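PDB 5MQ8: uncharacterized protein YacP from Bacillus subtilis, which acts as an endoribonuclease (Rae1) built on a PIN-like NYN domain and takes part in ribosome-dependent mRNA decay. Local coordinates for residues S25-E28 and A29-L33; R137-R140 and K141-E145; A148-I151 and A152-E156; K159-E162 and K163-R166. All coordinates share one frame; numbering follows the deposited sequence.

Contact 1 (S25-E28 and A29-L33); sequences SFEE and ARDVL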
loop_
_atom_site.group_PDB
_atom_site.type_symbol
_atom_site.label_atom_id
_atom_site.label_comp_id
_atom_site.label_asym_id
_atom_site.label_seq_id
_atom_site.Cartn_x
_atom_site.Cartn_y
_atom_site.Cartn_z
ATOM N N SER A 25 -26.990 -3.609 -1.406
ATOM C CA SER A 25 -27.328 -2.800 -0.223
ATOM C C SER A 25 -26.121 -1.968 0.307
ATOM O O SER A 25 -25.770 -2.019 1.496
ATOM C CB SER A 25 -27.974 -3.655 0.871
ATOM O OG SER A 25 -29.230 -4.172 0.462
ATOM N N PHE A 26 -25.500 -1.197 -0.615
ATOM C CA PHE A 26 -24.363 -0.299 -0.382
ATOM C C PHE A 26 -23.131 -1.000 0.228
ATOM O O PHE A 26 -22.446 -0.410 1.061
ATOM C CB PHE A 26 -24.803 0.916 0.464
ATOM C CG PHE A 26 -25.844 1.800 -0.177
ATOM C CD1 PHE A 26 -25.469 2.854 -1.007
ATOM C CD2 PHE A 26 -27.199 1.610 0.083
ATOM C CE1 PHE A 26 -26.432 3.700 -1.571
ATOM C CE2 PHE A 26 -28.163 2.445 -0.499
ATOM C CZ PHE A 26 -27.771 3.484 -1.318
ATOM N N GLU A 27 -22.855 -2.252 -0.202
ATOM C CA GLU A 27 -21.753 -3.082 0.296
ATOM C C GLU A 27 -20.389 -2.414 0.135
ATOM O O GLU A 27 -19.596 -2.422 1.076
ATOM C CB GLU A 27 -21.769 -4.467 -0.359
ATOM C CG GLU A 27 -20.737 -5.423 0.218
ATOM C CD GLU A 27 -20.652 -6.794 -0.422
ATOM O OE1 GLU A 27 -20.882 -6.904 -1.649
ATOM O OE2 GLU A 27 -20.304 -7.757 0.301
ATOM N N GLU A 28 -20.126 -1.838 -1.051
ATOM C CA GLU A 28 -18.885 -1.144 -1.346
ATOM C C GLU A 28 -18.805 0.167 -0.568
ATOM O O GLU A 28 -17.751 0.466 -0.003
ATOM C CB GLU A 28 -18.705 -0.929 -2.854
ATOM C CG GLU A 28 -18.187 -2.178 -3.544
ATOM C CD GLU A 28 -18.093 -2.170 -5.059
ATOM O OE1 GLU A 28 -17.910 -1.085 -5.659
ATOM O OE2 GLU A 28 -18.178 -3.270 -5.647
ATOM N N ALA A 29 -19.923 0.916 -0.488
ATOM C CA ALA A 29 -19.968 2.183 0.248
ATOM C C ALA A 29 -19.681 1.976 1.751
ATOM O O ALA A 29 -18.942 2.759 2.352
ATOM C CB ALA A 29 -21.307 2.866 0.043
ATOM N N ARG A 30 -20.226 0.891 2.326
ATOM C CA ARG A 30 -20.042 0.473 3.714
ATOM C C ARG A 30 -18.550 0.173 3.976
ATOM O O ARG A 30 -17.982 0.692 4.932
ATOM C CB ARG A 30 -20.933 -0.742 4.005
ATOM C CG ARG A 30 -20.705 -1.424 5.346
ATOM C CD ARG A 30 -20.040 -2.767 5.141
ATOM N NE ARG A 30 -21.014 -3.827 4.983
ATOM C CZ ARG A 30 -20.756 -5.006 4.433
ATOM N NH1 ARG A 30 -19.549 -5.275 3.949
ATOM N NH2 ARG A 30 -21.705 -5.924 4.352
ATOM N N ASP A 31 -17.927 -0.628 3.099
ATOM C CA ASP A 31 -16.517 -0.996 3.180
ATOM C C ASP A 31 -15.584 0.210 3.104
ATOM O O ASP A 31 -14.661 0.299 3.907
ATOM C CB ASP A 31 -16.172 -2.015 2.081
ATOM C CG ASP A 31 -16.767 -3.403 2.293
ATOM O OD1 ASP A 31 -17.255 -3.679 3.412
ATOM O OD2 ASP A 31 -16.728 -4.216 1.341
ATOM N N VAL A 32 -15.827 1.143 2.148
ATOM C CA VAL A 32 -15.025 2.358 1.991
ATOM C C VAL A 32 -15.161 3.220 3.252
ATOM O O VAL A 32 -14.138 3.667 3.791
ATOM C CB VAL A 32 -15.345 3.142 0.687
ATOM C CG1 VAL A 32 -14.589 4.474 0.641
ATOM C CG2 VAL A 32 -15.021 2.307 -0.549
ATOM N N LEU A 33 -16.412 3.386 3.755
ATOM C CA LEU A 33 -16.676 4.160 4.966
ATOM C C LEU A 33 -15.935 3.609 6.182
ATOM O O LEU A 33 -15.319 4.390 6.906
ATOM C CB LEU A 33 -18.193 4.310 5.234
ATOM C CG LEU A 33 -18.611 5.038 6.519
ATOM C CD1 LEU A 33 -18.105 6.504 6.532
ATOM C CD2 LEU A 33 -20.120 4.978 6.689
HETATM O O HOH W 1 -20.635 -8.390 3.088
#

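Contact 2 (R137-R140 and K141-E145); sequences RRVR and KITSE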
loop_
_atom_site.group_PDB
_atom_site.type_symbol
_atom_site.label_atom_id
_atom_site.label_comp_id
_atom_site.label_asym_id
_atom_site.label_seq_id
_atom_site.Cartn_x
_atom_site.Cartn_y
_atom_site.Cartn_z
ATOM N N ARG A 137 0.932 11.898 2.969
ATOM C CA ARG A 137 2.118 12.756 2.937
ATOM C C ARG A 137 3.179 12.271 3.911
ATOM O O ARG A 137 4.345 12.206 3.531
ATOM C CB ARG A 137 1.763 14.214 3.235
ATOM C CG ARG A 137 1.660 15.083 1.990
ATOM C CD ARG A 137 1.795 16.577 2.297
ATOM N NE ARG A 137 0.691 17.086 3.116
ATOM C CZ ARG A 137 0.798 17.395 4.404
ATOM N NH1 ARG A 137 1.965 17.286 5.025
ATOM N NH2 ARG A 137 -0.256 17.847 5.073
ATOM N N ARG A 138 2.786 11.909 5.143
ATOM C CA ARG A 138 3.702 11.417 6.181
ATOM C C ARG A 138 4.324 10.072 5.796
ATOM O O ARG A 138 5.489 9.820 6.127
ATOM C CB ARG A 138 3.008 11.310 7.553
ATOM C CG ARG A 138 2.629 12.670 8.145
ATOM C CD ARG A 138 3.556 13.143 9.263
ATOM N NE ARG A 138 3.190 12.601 10.576
ATOM C CZ ARG A 138 2.207 13.063 11.350
ATOM N NH1 ARG A 138 1.445 14.072 10.939
ATOM N NH2 ARG A 138 1.962 12.503 12.527
ATOM N N VAL A 139 3.525 9.202 5.121
ATOM C CA VAL A 139 3.979 7.895 4.660
ATOM C C VAL A 139 4.962 8.073 3.494
ATOM O O VAL A 139 5.993 7.409 3.489
ATOM C CB VAL A 139 2.807 6.915 4.379
ATOM C CG1 VAL A 139 3.280 5.665 3.657
ATOM C CG2 VAL A 139 2.111 6.531 5.680
ATOM N N ARG A 140 4.686 9.016 2.561
ATOM C CA ARG A 140 5.585 9.316 1.438
ATOM C C ARG A 140 6.914 9.879 1.937
ATOM O O ARG A 140 7.961 9.515 1.410
ATOM C CB ARG A 140 4.952 10.294 0.457
ATOM C CG ARG A 140 3.944 9.655 -0.473
ATOM C CD ARG A 140 3.603 10.560 -1.641
ATOM N NE ARG A 140 2.239 10.311 -2.113
ATOM C CZ ARG A 140 1.198 11.095 -1.849
ATOM N NH1 ARG A 140 1.358 12.211 -1.143
ATOM N NH2 ARG A 140 -0.009 10.783 -2.307
ATOM N N LYS A 141 6.867 10.730 2.986
ATOM C CA LYS A 141 8.037 11.343 3.596
ATOM C C LYS A 141 8.927 10.294 4.258
ATOM O O LYS A 141 10.117 10.244 3.943
ATOM C CB LYS A 141 7.620 12.452 4.588
ATOM C CG LYS A 141 8.779 13.118 5.330
ATOM C CD LYS A 141 8.282 14.051 6.420
ATOM C CE LYS A 141 9.391 14.538 7.320
ATOM N NZ LYS A 141 9.675 13.569 8.407
ATOM N N ILE A 142 8.366 9.456 5.153
ATOM C CA ILE A 142 9.152 8.441 5.859
ATOM C C ILE A 142 9.646 7.296 4.933
ATOM O O ILE A 142 10.717 6.749 5.197
ATOM C CB ILE A 142 8.460 7.895 7.140
ATOM C CG1 ILE A 142 9.474 7.176 8.081
ATOM C CG2 ILE A 142 7.265 6.992 6.827
ATOM C CD1 ILE A 142 10.767 8.002 8.555
ATOM N N THR A 143 8.893 6.945 3.871
ATOM C CA THR A 143 9.321 5.871 2.980
ATOM C C THR A 143 10.423 6.360 2.029
ATOM O O THR A 143 11.208 5.544 1.547
ATOM C CB THR A 143 8.144 5.190 2.282
ATOM O OG1 THR A 143 7.413 6.112 1.496
ATOM C CG2 THR A 143 7.229 4.450 3.238
ATOM N N SER A 144 10.499 7.687 1.791
ATOM C CA SER A 144 11.549 8.314 0.979
ATOM C C SER A 144 12.842 8.317 1.793
ATOM O O SER A 144 13.909 8.031 1.250
ATOM C CB SER A 144 11.178 9.748 0.621
ATOM O OG SER A 144 10.353 9.782 -0.529
ATOM N N GLU A 145 12.725 8.607 3.097
ATOM C CA GLU A 145 13.824 8.645 4.052
ATOM C C GLU A 145 14.359 7.247 4.318
ATOM O O GLU A 145 15.563 7.047 4.207
ATOM C CB GLU A 145 13.388 9.317 5.362
ATOM C CG GLU A 145 13.292 10.832 5.248
ATOM C CD GLU A 145 12.440 11.541 6.286
ATOM O OE1 GLU A 145 12.136 10.937 7.341
ATOM O OE2 GLU A 145 12.083 12.716 6.042
#

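Contact 3 (A148-I151 and A152-E156); sequences AGKI and ALSEE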
loop_
_atom_site.group_PDB
_atom_site.type_symbol
_atom_site.label_atom_id
_atom_site.label_comp_id
_atom_site.label_asym_id
_atom_site.label_seq_id
_atom_site.Cartn_x
_atom_site.Cartn_y
_atom_site.Cartn_z
ATOM N N ALA A 148 13.732 0.904 2.831
ATOM C CA ALA A 148 13.329 -0.453 3.235
ATOM C C ALA A 148 11.931 -0.518 3.896
ATOM O O ALA A 148 11.299 -1.583 3.909
ATOM C CB ALA A 148 14.380 -1.079 4.134
ATOM N N GLY A 149 11.456 0.624 4.401
ATOM C CA GLY A 149 10.135 0.729 5.017
ATOM C C GLY A 149 8.998 0.855 4.012
ATOM O O GLY A 149 7.829 0.807 4.402
ATOM N N LYS A 150 9.335 1.020 2.711
ATOM C CA LYS A 150 8.394 1.176 1.592
ATOM C C LYS A 150 8.044 -0.141 0.880
ATOM O O LYS A 150 7.079 -0.163 0.118
ATOM C CB LYS A 150 8.977 2.167 0.567
ATOM C CG LYS A 150 7.942 2.806 -0.368
ATOM C CD LYS A 150 8.621 3.691 -1.380
ATOM C CE LYS A 150 7.674 4.184 -2.439
ATOM N NZ LYS A 150 8.410 4.831 -3.560
ATOM N N ILE A 151 8.822 -1.221 1.114
ATOM C CA ILE A 151 8.702 -2.513 0.423
ATOM C C ILE A 151 7.278 -3.138 0.501
ATOM O O ILE A 151 6.725 -3.473 -0.558
ATOM C CB ILE A 151 9.820 -3.498 0.864
ATOM C CG1 ILE A 151 11.203 -2.973 0.397
ATOM C CG2 ILE A 151 9.568 -4.929 0.326
ATOM C CD1 ILE A 151 12.396 -3.613 1.104
ATOM N N ALA A 152 6.695 -3.285 1.716
ATOM C CA ALA A 152 5.345 -3.854 1.878
ATOM C C ALA A 152 4.292 -3.008 1.135
ATOM O O ALA A 152 3.407 -3.554 0.480
ATOM C CB ALA A 152 4.988 -3.950 3.352
ATOM N N LEU A 153 4.436 -1.688 1.194
ATOM C CA LEU A 153 3.560 -0.738 0.531
ATOM C C LEU A 153 3.682 -0.814 -0.996
ATOM O O LEU A 153 2.654 -0.893 -1.673
ATOM C CB LEU A 153 3.810 0.682 1.052
ATOM C CG LEU A 153 2.952 1.801 0.467
ATOM C CD1 LEU A 153 1.462 1.543 0.693
ATOM C CD2 LEU A 153 3.332 3.119 1.071
ATOM N N SER A 154 4.926 -0.802 -1.531
ATOM C CA SER A 154 5.199 -0.910 -2.963
ATOM C C SER A 154 4.629 -2.202 -3.527
ATOM O O SER A 154 4.103 -2.189 -4.637
ATOM C CB SER A 154 6.696 -0.837 -3.242
ATOM O OG SER A 154 7.190 0.446 -2.893
ATOM N N GLU A 155 4.719 -3.301 -2.760
ATOM C CA GLU A 155 4.163 -4.591 -3.130
ATOM C C GLU A 155 2.632 -4.504 -3.252
ATOM O O GLU A 155 2.072 -5.058 -4.191
ATOM C CB GLU A 155 4.597 -5.695 -2.141
ATOM C CG GLU A 155 4.237 -7.106 -2.590
ATOM C CD GLU A 155 4.635 -7.539 -3.996
ATOM O OE1 GLU A 155 5.651 -7.036 -4.527
ATOM O OE2 GLU A 155 3.935 -8.411 -4.556
ATOM N N GLU A 156 1.978 -3.755 -2.352
ATOM C CA GLU A 156 0.528 -3.529 -2.407
ATOM C C GLU A 156 0.145 -2.603 -3.588
ATOM O O GLU A 156 -0.860 -2.857 -4.246
ATOM C CB GLU A 156 -0.005 -3.014 -1.056
ATOM C CG GLU A 156 -1.488 -3.225 -0.867
ATOM C CD GLU A 156 -1.964 -4.662 -0.978
ATOM O OE1 GLU A 156 -2.874 -4.907 -1.797
ATOM O OE2 GLU A 156 -1.416 -5.545 -0.281
HETATM O O HOH W 2 8.337 -2.702 4.297
HETATM O O HOH W 3 5.777 -0.647 3.516
#

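Contact 4 (K159-E162 and K163-R166); sequences KTFE and KWRR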
loop_
_atom_site.group_PDB
_atom_site.type_symbol
_atom_site.label_atom_id
_atom_site.label_comp_id
_atom_site.label_asym_id
_atom_site.label_seq_id
_atom_site.Cartn_x
_atom_site.Cartn_y
_atom_site.Cartn_z
ATOM N N LYS A 159 0.466 -4.874 -6.654
ATOM C CA LYS A 159 -0.683 -5.785 -6.683
ATOM C C LYS A 159 -1.937 -5.099 -7.239
ATOM O O LYS A 159 -2.637 -5.700 -8.053
ATOM C CB LYS A 159 -0.973 -6.359 -5.301
ATOM C CG LYS A 159 -0.140 -7.580 -4.936
ATOM C CD LYS A 159 -0.452 -8.024 -3.512
ATOM C CE LYS A 159 -0.896 -9.468 -3.394
ATOM N NZ LYS A 159 -1.254 -9.831 -1.992
ATOM N N THR A 160 -2.194 -3.835 -6.832
ATOM C CA THR A 160 -3.316 -3.023 -7.307
ATOM C C THR A 160 -3.189 -2.741 -8.826
ATOM O O THR A 160 -4.200 -2.780 -9.536
ATOM C CB THR A 160 -3.436 -1.729 -6.483
ATOM O OG1 THR A 160 -3.397 -2.044 -5.091
ATOM C CG2 THR A 160 -4.716 -0.962 -6.781
ATOM N N PHE A 161 -1.959 -2.449 -9.304
ATOM C CA PHE A 161 -1.665 -2.169 -10.720
ATOM C C PHE A 161 -1.954 -3.408 -11.573
ATOM O O PHE A 161 -2.550 -3.295 -12.637
ATOM C CB PHE A 161 -0.200 -1.700 -10.903
ATOM C CG PHE A 161 0.268 -1.549 -12.335
ATOM C CD1 PHE A 161 -0.047 -0.411 -13.073
ATOM C CD2 PHE A 161 1.055 -2.528 -12.936
ATOM C CE1 PHE A 161 0.398 -0.266 -14.396
ATOM C CE2 PHE A 161 1.492 -2.387 -14.259
ATOM C CZ PHE A 161 1.159 -1.257 -14.980
ATOM N N GLU A 162 -1.541 -4.578 -11.084
ATOM C CA GLU A 162 -1.732 -5.855 -11.754
ATOM C C GLU A 162 -3.199 -6.284 -11.744
ATOM O O GLU A 162 -3.672 -6.802 -12.755
ATOM C CB GLU A 162 -0.841 -6.927 -11.138
ATOM C CG GLU A 162 0.633 -6.682 -11.401
ATOM C CD GLU A 162 1.574 -7.545 -10.584
ATOM O OE1 GLU A 162 1.169 -8.026 -9.502
ATOM O OE2 GLU A 162 2.728 -7.738 -11.023
ATOM N N LYS A 163 -3.921 -6.045 -10.617
ATOM C CA LYS A 163 -5.358 -6.328 -10.480
ATOM C C LYS A 163 -6.113 -5.514 -11.536
ATOM O O LYS A 163 -6.913 -6.086 -12.275
ATOM C CB LYS A 163 -5.866 -5.962 -9.077
ATOM C CG LYS A 163 -6.027 -7.152 -8.149
ATOM C CD LYS A 163 -6.405 -6.704 -6.751
ATOM C CE LYS A 163 -5.348 -7.069 -5.744
ATOM N NZ LYS A 163 -5.548 -6.355 -4.460
ATOM N N TRP A 164 -5.803 -4.198 -11.651
ATOM C CA TRP A 164 -6.414 -3.329 -12.651
ATOM C C TRP A 164 -6.167 -3.836 -14.088
ATOM O O TRP A 164 -7.123 -3.972 -14.860
ATOM C CB TRP A 164 -5.953 -1.865 -12.497
ATOM C CG TRP A 164 -6.190 -1.034 -13.733
ATOM C CD1 TRP A 164 -7.378 -0.507 -14.152
ATOM C CD2 TRP A 164 -5.235 -0.743 -14.769
ATOM N NE1 TRP A 164 -7.215 0.136 -15.360
ATOM C CE2 TRP A 164 -5.913 -0.008 -15.771
ATOM C CE3 TRP A 164 -3.868 -1.030 -14.947
ATOM C CZ2 TRP A 164 -5.269 0.445 -16.934
ATOM C CZ3 TRP A 164 -3.233 -0.585 -16.097
ATOM C CH2 TRP A 164 -3.930 0.136 -17.078
ATOM N N ARG A 165 -4.890 -4.100 -14.436
ATOM C CA ARG A 165 -4.448 -4.534 -15.764
ATOM C C ARG A 165 -5.138 -5.812 -16.257
ATOM O O ARG A 165 -5.486 -5.888 -17.431
ATOM C CB ARG A 165 -2.919 -4.662 -15.795
ATOM C CG ARG A 165 -2.318 -4.697 -17.194
ATOM C CD ARG A 165 -0.798 -4.579 -17.182
ATOM N NE ARG A 165 -0.169 -5.598 -16.339
ATOM C CZ ARG A 165 1.139 -5.685 -16.112
ATOM N NH1 ARG A 165 1.980 -4.828 -16.684
ATOM N NH2 ARG A 165 1.618 -6.637 -15.322
ATOM N N ARG A 166 -5.352 -6.792 -15.365
ATOM C CA ARG A 166 -6.013 -8.051 -15.710
ATOM C C ARG A 166 -7.570 -7.972 -15.593
ATOM O O ARG A 166 -8.256 -8.988 -15.719
ATOM C CB ARG A 166 -5.411 -9.227 -14.917
ATOM C CG ARG A 166 -5.752 -9.261 -13.435
ATOM C CD ARG A 166 -5.376 -10.589 -12.811
ATOM N NE ARG A 166 -3.944 -10.665 -12.534
ATOM C CZ ARG A 166 -3.387 -10.363 -11.366
ATOM N NH1 ARG A 166 -4.141 -9.976 -10.342
ATOM N NH2 ARG A 166 -2.073 -10.455 -11.207
HETATM O O HOH W 4 -4.662 -3.917 -3.563
HETATM O O HOH W 5 -1.555 -7.573 -14.794
HETATM O O HOH W 6 -1.170 -9.427 -8.789
#

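Contact 1 (S25-E28 and A29-L33)
Ala29 lays its methyl group beside Phe26 in an early turn of helix 23-44, an α-helix of the PIN-like domain: Ala29 CB is 4.0 Å from Phe26 CB and sits at the edge of the phenyl ring, near its plane. Both side chains also pack on Ile12 of helix 8-14. One residue on, Arg30 gives its backbone N to Phe26 O at 2.9 Å. Its side chain is bent twice, with chi2 at -109° and chi3 at -90°, which carries the guanidinium across the chain of Glu27. There Glu27 CG lies over one guanidinium face, 3.9 Å from Arg30 NH1. The Glu27 carboxylate is turned almost perpendicular to that plane, at 89°; the charged ends make no salt bridge, and water 1 bridges them, accepting from Arg30 NH2 at 3.0 Å and donating to Glu27 OE2 at 2.9 Å. Lys58 O takes a further bond from NH2. At another part of the guanidinium edge, Asp31 OD1 takes a salt-bridge hydrogen bond from Arg30 NH1, 2.8 Å, on the syn side but tilted out of the carboxylate plane. The other oxygen, OD2, forms a salt bridge with Lys63, and the backbone N of Asp31 closes a helical bond to Glu27 O. Val32, which packs on Ile151 of the second subunit, donates its N to Glu28 O, while Val32 CG2 rests 3.3 Å from that same oxygen.

Contact 2 (R137-R140 and K141-E145)
The carbonyl groups of Val139 and Arg140 each take two donors, tilted to opposite sides of the plane, from the residue four positions on, Thr143 and Ser144, near the C-terminal end of the α-helix 121-145. At Val139 O these are Thr143 OG1 (2.8 Å) and Thr143 N (3.0 Å). Arg140 O repeats the pattern, taking Ser144 OG at 3.1 Å and Ser144 N through a bent bond (136° at the hydrogen). These are the usual i to i+4 helix bonds doubled by hydroxyls that fold back onto the preceding turn, so each carbonyl oxygen is gripped twice. For Thr143 the folding back follows from chi1 of 60°, which puts OG1 between the backbone N and the carbonyl carbon. The same rotamer sends Thr143 CG2 toward Val139 CG1, 4.2 Å away, in a light apolar touch.

Arg140 reaches back to a salt bridge with Glu136. Val139 packs on Thr160 of the second subunit. Ile142 brings its CG2 to 3.4 Å from Arg138 O, while Lys141 runs outward from the helix and turns at chi4, -85°, to set NZ 3.5 Å from Glu145 OE2, a rather long salt bridge.

Contact 3 (A148-I151 and A152-E156)
The Lys150 chain runs past the Ser154 hydroxyl at the start of helix 151-165. The lysine is fully extended, with CG anti to its own backbone N (chi1 -159°), and its methylenes pass the serine oxygen in turn: Lys150 CG is 3.5 Å from Ser154 OG, with CD and CE following close by. Ser154 points its CB toward the lysine, and chi1 of -65° turns OG back to within 3.1 Å of Lys150 O, close enough for a hydrogen bond. The backbone bond to that oxygen is plain, Ser154 N to Lys150 O at 2.8 Å, arriving almost head-on to the carbonyl.

The neighbours fan out from this pair. Leu153 turns to Val139 of helix 121-145, and Lys150 leans on Thr143 of the same helix. Ile151 points away from the turn and packs on Asp31 of the second subunit. Glu155 bends at chi2, 51°, and its carboxylate is held by that subunit through a salt bridge to Arg68 and hydrogen bonds from Asn66 and Gln35.

Two waters serve the first amides of the helix. Water 2 accepts from Ala152 N at 3.1 Å and donates to Ala148 O at 3.2 Å; water 3 accepts from Leu153 N at 2.9 Å and donates to Gly149 O at 2.7 Å. Each stands where a direct i to i+4 bond would otherwise run. The chemistry is thus that of a hydrated helix start: water joins the 3-10 turn to the helix, with a direct i to i+4 backbone bond at Ser154 N.

Contact 4 (K159-E162 and K163-R166)
The last turns of helix 151-165 bring Phe161 and Glu162 up against Trp164, Arg165 and Arg166. The Phe161 ring meets two partners at neighbouring parts of its rim: CE1 is 4.0 Å from Trp164 CZ3, the two rings meeting obliquely with planes at 43°, and CE2 lies over one face of the Arg165 guanidinium, 3.5 Å from NH1. Trp164 also brings CE3, at its ring edge, to 3.5 Å from Phe161 O, the oxygen that takes the helical bond from Arg165 N.

Glu162 is served mainly through water and across the dimer. Water 6 donates to Glu162 OE1 at 2.8 Å and accepts from Arg166 NH2 at 2.8 Å, while OE2 is bound by Ser42 and Arg68 of the second subunit. Arg165 NH1 donates to Ser42 O of that subunit. Arg166, the first residue to leave helical geometry, has chi1 of 72° and curls back so that Glu162 O sits 3.8 Å from the guanidinium plane, over its centre. The same oxygen accepts from water 5, which in turn accepts from Arg165 NE at 2.9 Å. Water 4 joins Lys163 NZ to Thr160 OG1, whose own bond goes to Glu156 O. This is the C-terminal turn of an α-helix packed on a second subunit, its last i to i+4 bond being Arg166 N to Glu162 O, with the exiting arginine folded back over that carbonyl.

How the contacts relate
Contacts 2 and 3 are direct neighbours, their centres about 11 Å apart, where helix 121-145 meets the start of helix 151-165: Thr143 CB is 3.6 Å from Lys150 CG, and Val139 CG1 is 3.6 Å from Leu153 CD2. Contact 4 continues helix 151-165, its centre about 16 Å from that of contact 3, with Glu156 OE1 4.0 Å from Lys163 NZ. Contact 1 stands apart in the chain, its nearest atoms about 12 Å from contact 4. The dimer joins what one chain separates: contact 3 of one chain meets contact 1 of the other, and contact 4 meets contact 2, so all four contacts border the subunit interface.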